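Local atomic coordinates of lovastatin nonaketide synthase mokA (Monascus pilosus, PDB entry 6AD3), a protein that carries out, as a type I polyketide synthase, the iterative nine-step assembly of the polyketide in lovastatin (monacolin K) biosynthesis, this chain being its condensation domain. Residues A[120-125]-A[220-225]; A[204-209]-A[214-219]. The protein carries 1 engineered substitution. All coordinates share one frame; numbering follows the deposited sequence.

Contact 1: residues A[120-125]-A[220-225]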
loop_
_atom_site.group_PDB
_atom_site.type_symbol
_atom_site.label_atom_id
_atom_site.label_comp_id
_atom_site.label_asym_id
_atom_site.label_seq_id
_atom_site.Cartn_x
_atom_site.Cartn_y
_atom_site.Cartn_z
ATOM N N ARG A 120 -13.128 -21.185 1.609
ATOM C CA ARG A 120 -14.389 -20.985 2.322
ATOM C C ARG A 120 -14.207 -20.899 3.850
ATOM O O ARG A 120 -14.887 -20.129 4.526
ATOM C CB ARG A 120 -15.435 -22.064 1.925
ATOM C CG ARG A 120 -16.025 -21.818 0.548
ATOM C CD ARG A 120 -17.237 -22.720 0.267
ATOM N NE ARG A 120 -17.012 -24.117 0.628
ATOM C CZ ARG A 120 -16.522 -25.042 -0.194
ATOM N NH1 ARG A 120 -16.308 -24.763 -1.472
ATOM N NH2 ARG A 120 -16.343 -26.279 0.241
ATOM N N ALA A 121 -13.246 -21.652 4.374
ATOM C CA ALA A 121 -12.967 -21.668 5.801
ATOM C C ALA A 121 -12.287 -20.391 6.241
ATOM O O ALA A 121 -12.615 -19.867 7.309
ATOM C CB ALA A 121 -12.125 -22.883 6.177
ATOM N N VAL A 122 -11.476 -19.803 5.355
ATOM C CA VAL A 122 -10.867 -18.493 5.618
ATOM C C VAL A 122 -11.950 -17.432 5.678
ATOM O O VAL A 122 -11.981 -16.625 6.632
ATOM C CB VAL A 122 -9.816 -18.101 4.549
ATOM C CG1 VAL A 122 -9.333 -16.692 4.760
ATOM C CG2 VAL A 122 -8.641 -19.065 4.551
ATOM N N LEU A 123 -12.907 -17.499 4.743
ATOM C CA LEU A 123 -14.036 -16.573 4.754
ATOM C C LEU A 123 -14.862 -16.662 6.050
ATOM O O LEU A 123 -15.302 -15.657 6.583
ATOM C CB LEU A 123 -14.912 -16.797 3.532
ATOM C CG LEU A 123 -14.360 -16.428 2.163
ATOM C CD1 LEU A 123 -15.411 -16.698 1.094
ATOM C CD2 LEU A 123 -13.906 -14.975 2.060
ATOM N N ARG A 124 -15.138 -17.882 6.500
ATOM C CA ARG A 124 -15.870 -18.114 7.730
ATOM C C ARG A 124 -15.122 -17.671 8.989
ATOM O O ARG A 124 -15.748 -17.140 9.932
ATOM C CB ARG A 124 -16.194 -19.595 7.853
ATOM C CG ARG A 124 -16.779 -20.004 9.167
ATOM C CD ARG A 124 -17.448 -21.376 9.021
ATOM N NE ARG A 124 -16.602 -22.318 8.272
ATOM C CZ ARG A 124 -16.779 -22.674 6.989
ATOM N NH1 ARG A 124 -17.801 -22.206 6.266
ATOM N NH2 ARG A 124 -15.920 -23.511 6.429
ATOM N N ARG A 125 -13.804 -17.882 9.022
ATOM C CA ARG A 125 -13.003 -17.572 10.217
ATOM C C ARG A 125 -13.030 -16.124 10.606
ATOM O O ARG A 125 -12.915 -15.791 11.810
ATOM C CB ARG A 125 -11.521 -18.004 10.010
ATOM C CG ARG A 125 -11.257 -19.429 10.477
ATOM C CD ARG A 125 -9.933 -19.949 9.943
ATOM N NE ARG A 125 -8.819 -19.130 10.406
ATOM C CZ ARG A 125 -8.325 -19.170 11.639
ATOM N NH1 ARG A 125 -8.777 -20.077 12.531
ATOM N NH2 ARG A 125 -7.292 -18.438 11.924
ATOM N N PHE A 220 -3.159 -16.196 1.812
ATOM C CA PHE A 220 -2.402 -17.243 1.143
ATOM C C PHE A 220 -1.909 -18.239 2.190
ATOM O O PHE A 220 -2.036 -19.440 2.027
ATOM C CB PHE A 220 -1.204 -16.663 0.388
ATOM C CG PHE A 220 -1.487 -16.234 -1.047
ATOM C CD1 PHE A 220 -2.083 -14.979 -1.335
ATOM C CD2 PHE A 220 -0.924 -16.950 -2.128
ATOM C CE1 PHE A 220 -2.173 -14.486 -2.675
ATOM C CE2 PHE A 220 -0.981 -16.422 -3.456
ATOM C CZ PHE A 220 -1.447 -15.121 -3.707
ATOM N N VAL A 221 -1.311 -17.735 3.256
ATOM C CA VAL A 221 -0.753 -18.594 4.287
ATOM C C VAL A 221 -1.809 -19.463 4.994
ATOM O O VAL A 221 -1.589 -20.645 5.229
ATOM C CB VAL A 221 0.083 -17.734 5.285
ATOM C CG1 VAL A 221 0.353 -18.487 6.557
ATOM C CG2 VAL A 221 1.351 -17.298 4.616
ATOM N N GLU A 222 -2.969 -18.887 5.314
ATOM C CA GLU A 222 -4.046 -19.663 5.913
ATOM C C GLU A 222 -4.587 -20.698 4.953
ATOM O O GLU A 222 -4.778 -21.856 5.331
ATOM C CB GLU A 222 -5.161 -18.767 6.442
ATOM C CG GLU A 222 -4.772 -18.002 7.719
ATOM C CD GLU A 222 -5.976 -17.466 8.517
ATOM O OE1 GLU A 222 -5.730 -16.920 9.596
ATOM O OE2 GLU A 222 -7.137 -17.718 8.159
ATOM N N ALA A 223 -4.773 -20.305 3.701
ATOM C CA ALA A 223 -5.324 -21.201 2.694
ATOM C C ALA A 223 -4.377 -22.374 2.388
ATOM O O ALA A 223 -4.816 -23.523 2.334
ATOM C CB ALA A 223 -5.619 -20.433 1.418
ATOM N N SER A 224 -3.085 -22.088 2.355
ATOM C CA SER A 224 -2.062 -23.105 2.158
ATOM C C SER A 224 -2.091 -24.119 3.294
ATOM O O SER A 224 -2.039 -25.349 3.053
ATOM C CB SER A 224 -0.676 -22.456 2.102
ATOM O OG SER A 224 0.358 -23.442 1.959
ATOM N N GLN A 225 -2.054 -23.613 4.521
ATOM C CA GLN A 225 -2.036 -24.503 5.681
ATOM C C GLN A 225 -3.292 -25.355 5.706
ATOM O O GLN A 225 -3.226 -26.561 5.928
ATOM C CB GLN A 225 -1.921 -23.708 6.966
ATOM C CG GLN A 225 -0.547 -23.168 7.215
ATOM C CD GLN A 225 -0.487 -22.408 8.476
ATOM O OE1 GLN A 225 -0.110 -22.949 9.527
ATOM N NE2 GLN A 225 -0.942 -21.173 8.421
#
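Arg-125 and Glu-222 make the polar part of this contact, where the C-terminal end of helix 112-125 meets helix 213-227. Each reaches out from its own helix to meet the other, and they form a salt bridge with two hydrogen bonds. Arg-125 NH2 gives a nearly straight bond to Glu-222 OE1 at 3.2 Å, with the acceptor lying in the guanidinium plane. The guanidinium and carboxylate planes stand 64° apart, and OE1 is met from above the latter. The second bond runs from Arg-125 NE to Glu-222 OE2 at 3.1 Å. It is less certain, because the placing of OE2 is in some doubt. A bend in the arginine chain (chi3 61°) turns the NE and NH2 side of the guanidinium to the glutamate. The third nitrogen, NH1, is held by Asp-233 O, and the arginine side chain also rests on Leu-232 and Val-236.

The apolar part centres on Val-122. Its CG2 lies 4.0 Å from Glu-222 CB. The same methyl is 4.1 Å from Ala-223 N. Val-122 and Ala-223 are also the closest backbone pair, with CA atoms 6.8 Å apart. Leu-226, one turn further on, continues the packing against Val-122 and Ala-121.

The local helix axes approach to 9.7 Å and make an angle of 125°. Glu-222 serves both the apolar and the polar part: its CB packs on the valine, while its extended chain carries the carboxylate to the arginine. Glu-222 is a buried residue, and the charge of Arg-125 probably helps to balance that of its carboxylate. Asp-233 O on NH1 and Glu-222 OE1 on NH2 hold the guanidinium at two of its nitrogens; the bond at NE, if OE2 is rightly placed, would add a third.

Contact 2: residues A[204-209]-A[214-219]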
loop_
_atom_site.group_PDB
_atom_site.type_symbol
_atom_site.label_atom_id
_atom_site.label_comp_id
_atom_site.label_asym_id
_atom_site.label_seq_id
_atom_site.Cartn_x
_atom_site.Cartn_y
_atom_site.Cartn_z
ATOM N N VAL A 204 -6.499 -12.735 -5.485
ATOM C CA VAL A 204 -7.133 -12.147 -4.361
ATOM C C VAL A 204 -7.436 -10.677 -4.664
ATOM O O VAL A 204 -6.537 -9.870 -4.904
ATOM C CB VAL A 204 -6.240 -12.236 -3.094
ATOM C CG1 VAL A 204 -6.888 -11.475 -1.952
ATOM C CG2 VAL A 204 -5.964 -13.674 -2.716
ATOM N N ALA A 205 -8.725 -10.352 -4.722
ATOM C CA ALA A 205 -9.148 -9.023 -4.972
ATOM C C ALA A 205 -9.994 -8.546 -3.800
ATOM O O ALA A 205 -10.765 -9.301 -3.234
ATOM C CB ALA A 205 -9.922 -8.941 -6.246
ATOM N N TYR A 206 -9.818 -7.297 -3.438
ATOM C CA TYR A 206 -10.443 -6.750 -2.244
ATOM C C TYR A 206 -10.809 -5.299 -2.380
ATOM O O TYR A 206 -10.057 -4.471 -2.924
ATOM C CB TYR A 206 -9.583 -6.955 -0.993
ATOM C CG TYR A 206 -8.180 -6.393 -1.077
ATOM C CD1 TYR A 206 -7.161 -7.119 -1.662
ATOM C CD2 TYR A 206 -7.849 -5.187 -0.431
ATOM C CE1 TYR A 206 -5.855 -6.632 -1.670
ATOM C CE2 TYR A 206 -6.562 -4.713 -0.417
ATOM C CZ TYR A 206 -5.578 -5.412 -1.055
ATOM O OH TYR A 206 -4.301 -4.933 -1.048
ATOM N N HIS A 207 -12.003 -4.989 -1.867
ATOM C CA HIS A 207 -12.347 -3.629 -1.530
ATOM C C HIS A 207 -11.378 -3.127 -0.485
ATOM O O HIS A 207 -10.909 -3.888 0.368
ATOM C CB HIS A 207 -13.785 -3.534 -1.034
ATOM C CG HIS A 207 -14.262 -2.127 -0.862
ATOM N ND1 HIS A 207 -14.967 -1.438 -1.829
ATOM C CD2 HIS A 207 -14.138 -1.287 0.181
ATOM C CE1 HIS A 207 -15.218 -0.223 -1.399
ATOM N NE2 HIS A 207 -14.705 -0.095 -0.193
ATOM N N ARG A 208 -11.089 -1.823 -0.545
ATOM C CA ARG A 208 -10.183 -1.169 0.411
ATOM C C ARG A 208 -10.512 -1.502 1.860
ATOM O O ARG A 208 -9.616 -1.642 2.661
ATOM C CB ARG A 208 -10.240 0.330 0.200
ATOM C CG ARG A 208 -9.513 1.206 1.231
ATOM C CD ARG A 208 -8.026 1.196 1.064
ATOM N NE ARG A 208 -7.409 -0.061 1.485
ATOM C CZ ARG A 208 -6.130 -0.361 1.312
ATOM N NH1 ARG A 208 -5.326 0.480 0.705
ATOM N NH2 ARG A 208 -5.641 -1.516 1.738
ATOM N N PHE A 209 -11.796 -1.541 2.208
ATOM C CA PHE A 209 -12.167 -1.608 3.583
ATOM C C PHE A 209 -11.802 -2.949 4.274
ATOM O O PHE A 209 -11.871 -3.029 5.515
ATOM C CB PHE A 209 -13.673 -1.389 3.761
ATOM C CG PHE A 209 -14.165 0.000 3.446
ATOM C CD1 PHE A 209 -13.297 1.032 3.166
ATOM C CD2 PHE A 209 -15.540 0.242 3.362
ATOM C CE1 PHE A 209 -13.765 2.245 2.772
ATOM C CE2 PHE A 209 -16.005 1.473 2.968
ATOM C CZ PHE A 209 -15.119 2.490 2.731
ATOM N N SER A 214 -0.584 -7.093 3.964
ATOM C CA SER A 214 -0.439 -8.136 4.975
ATOM C C SER A 214 -1.607 -9.109 5.043
ATOM O O SER A 214 -1.443 -10.329 5.254
ATOM C CB SER A 214 -0.167 -7.505 6.344
ATOM O OG SER A 214 1.061 -6.802 6.317
ATOM N N THR A 215 -2.818 -8.585 4.844
ATOM C CA THR A 215 -3.970 -9.431 4.751
ATOM C C THR A 215 -3.880 -10.397 3.584
ATOM O O THR A 215 -4.210 -11.590 3.722
ATOM C CB THR A 215 -5.252 -8.602 4.716
ATOM O OG1 THR A 215 -5.417 -7.997 6.018
ATOM C CG2 THR A 215 -6.445 -9.454 4.403
ATOM N N THR A 216 -3.449 -9.921 2.434
ATOM C CA THR A 216 -3.251 -10.816 1.282
ATOM C C THR A 216 -2.255 -11.936 1.581
ATOM O O THR A 216 -2.560 -13.105 1.368
ATOM C CB THR A 216 -2.790 -10.030 0.045
ATOM O OG1 THR A 216 -3.729 -8.979 -0.211
ATOM C CG2 THR A 216 -2.692 -10.932 -1.194
ATOM N N GLU A 217 -1.140 -11.589 2.242
ATOM C CA GLU A 217 -0.167 -12.606 2.689
ATOM C C GLU A 217 -0.851 -13.595 3.604
ATOM O O GLU A 217 -0.690 -14.834 3.449
ATOM C CB GLU A 217 1.000 -11.928 3.430
ATOM C CG GLU A 217 1.910 -11.075 2.540
ATOM C CD GLU A 217 2.813 -10.093 3.315
ATOM O OE1 GLU A 217 3.447 -9.204 2.666
ATOM O OE2 GLU A 217 2.758 -10.047 4.563
ATOM N N ASN A 218 -1.618 -13.077 4.569
ATOM C CA ASN A 218 -2.255 -13.933 5.574
ATOM C C ASN A 218 -3.243 -14.899 4.875
ATOM O O ASN A 218 -3.389 -16.031 5.298
ATOM C CB ASN A 218 -2.993 -13.120 6.644
ATOM C CG ASN A 218 -2.064 -12.394 7.612
ATOM O OD1 ASN A 218 -2.531 -11.614 8.482
ATOM N ND2 ASN A 218 -0.788 -12.729 7.571
ATOM N N ILE A 219 -3.999 -14.412 3.883
ATOM C CA ILE A 219 -4.969 -15.289 3.189
ATOM C C ILE A 219 -4.245 -16.482 2.543
ATOM O O ILE A 219 -4.701 -17.640 2.652
ATOM C CB ILE A 219 -5.750 -14.495 2.109
ATOM C CG1 ILE A 219 -6.737 -13.542 2.807
ATOM C CG2 ILE A 219 -6.456 -15.434 1.152
ATOM C CD1 ILE A 219 -7.289 -12.440 1.930
HETATM O O HOH W 1 -2.460 -6.795 -1.295
#
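The Tyr-206 side chain crosses that of Thr-216 at about a right angle, its ring carbon CE1 coming within 3.5 Å of Thr-216 OG1, which approaches the ring obliquely. The tyrosine CG sits between its own backbone N and carbonyl carbon (chi1 56°), which brings the CE1 side of the ring beside Thr-216. The two hydroxyls do not bond directly. A single water joins them, 2.6 Å from Tyr-206 OH and 2.7 Å from Thr-216 OG1. Thr-216 OG1 is also hydrogen-bonded to Asp-212 O, so the threonine hydroxyl is gripped by both the water and the chain just before the helix. Arg-208 NH2 lies in the plane of the tyrosine ring, at its edge.

After strand 199-206 the chain runs through HRFVGDG, from His-207 to the first residue of helix 213-227. The sequence corresponds to the HHxxxDG signature of condensation domains, with Arg-208 at the place of the second histidine. Arg-208 is tied down by a salt bridge to Glu-462, a hydrogen bond to Gly-211 O and a cation-pi contact with Phe-368. Within the motif, His-207 NE2 sits 3.5 Å above the plane of the Phe-209 ring, over its centre.

The methyl of Thr-216 turns to the valine instead: Val-204 CB lies 4.2 Å from Thr-216 CG2. Further along the helix, Val-204 CG1 meets Ile-219 CD1 at 4.0 Å. CG1 is anti to the backbone N (chi1 174°), and the isoleucine reaches it with the end of its longer arm. The local axes of strand and helix are 10.0 Å apart at an angle of 140°. On the sheet side, Val-204 pairs through its backbone with Ile-102 and touches Leu-190 of the adjacent strand 188-195.

In the fold
From the N terminus, the chain passes strand 100-107 of the five-stranded mixed sheet before helix 112-125. Later come strands 188-195 and 199-206 of the same sheet. The chain then turns through the HRFVGDG segment into helix 213-227. Contact 2 closes this short strand-to-helix turn. Contact 1 closes a much longer loop, with 94 residues between its segments, and contact 2 falls wholly within it. Both use helix 213-227: one part of it packs on the sheet through Val-204 and Tyr-206, and its later turns also meet helix 112-125. The centres are about 12 Å apart, and Phe-220 CE1 packs on Val-204 CG2 at 3.9 Å, joining the two contacts.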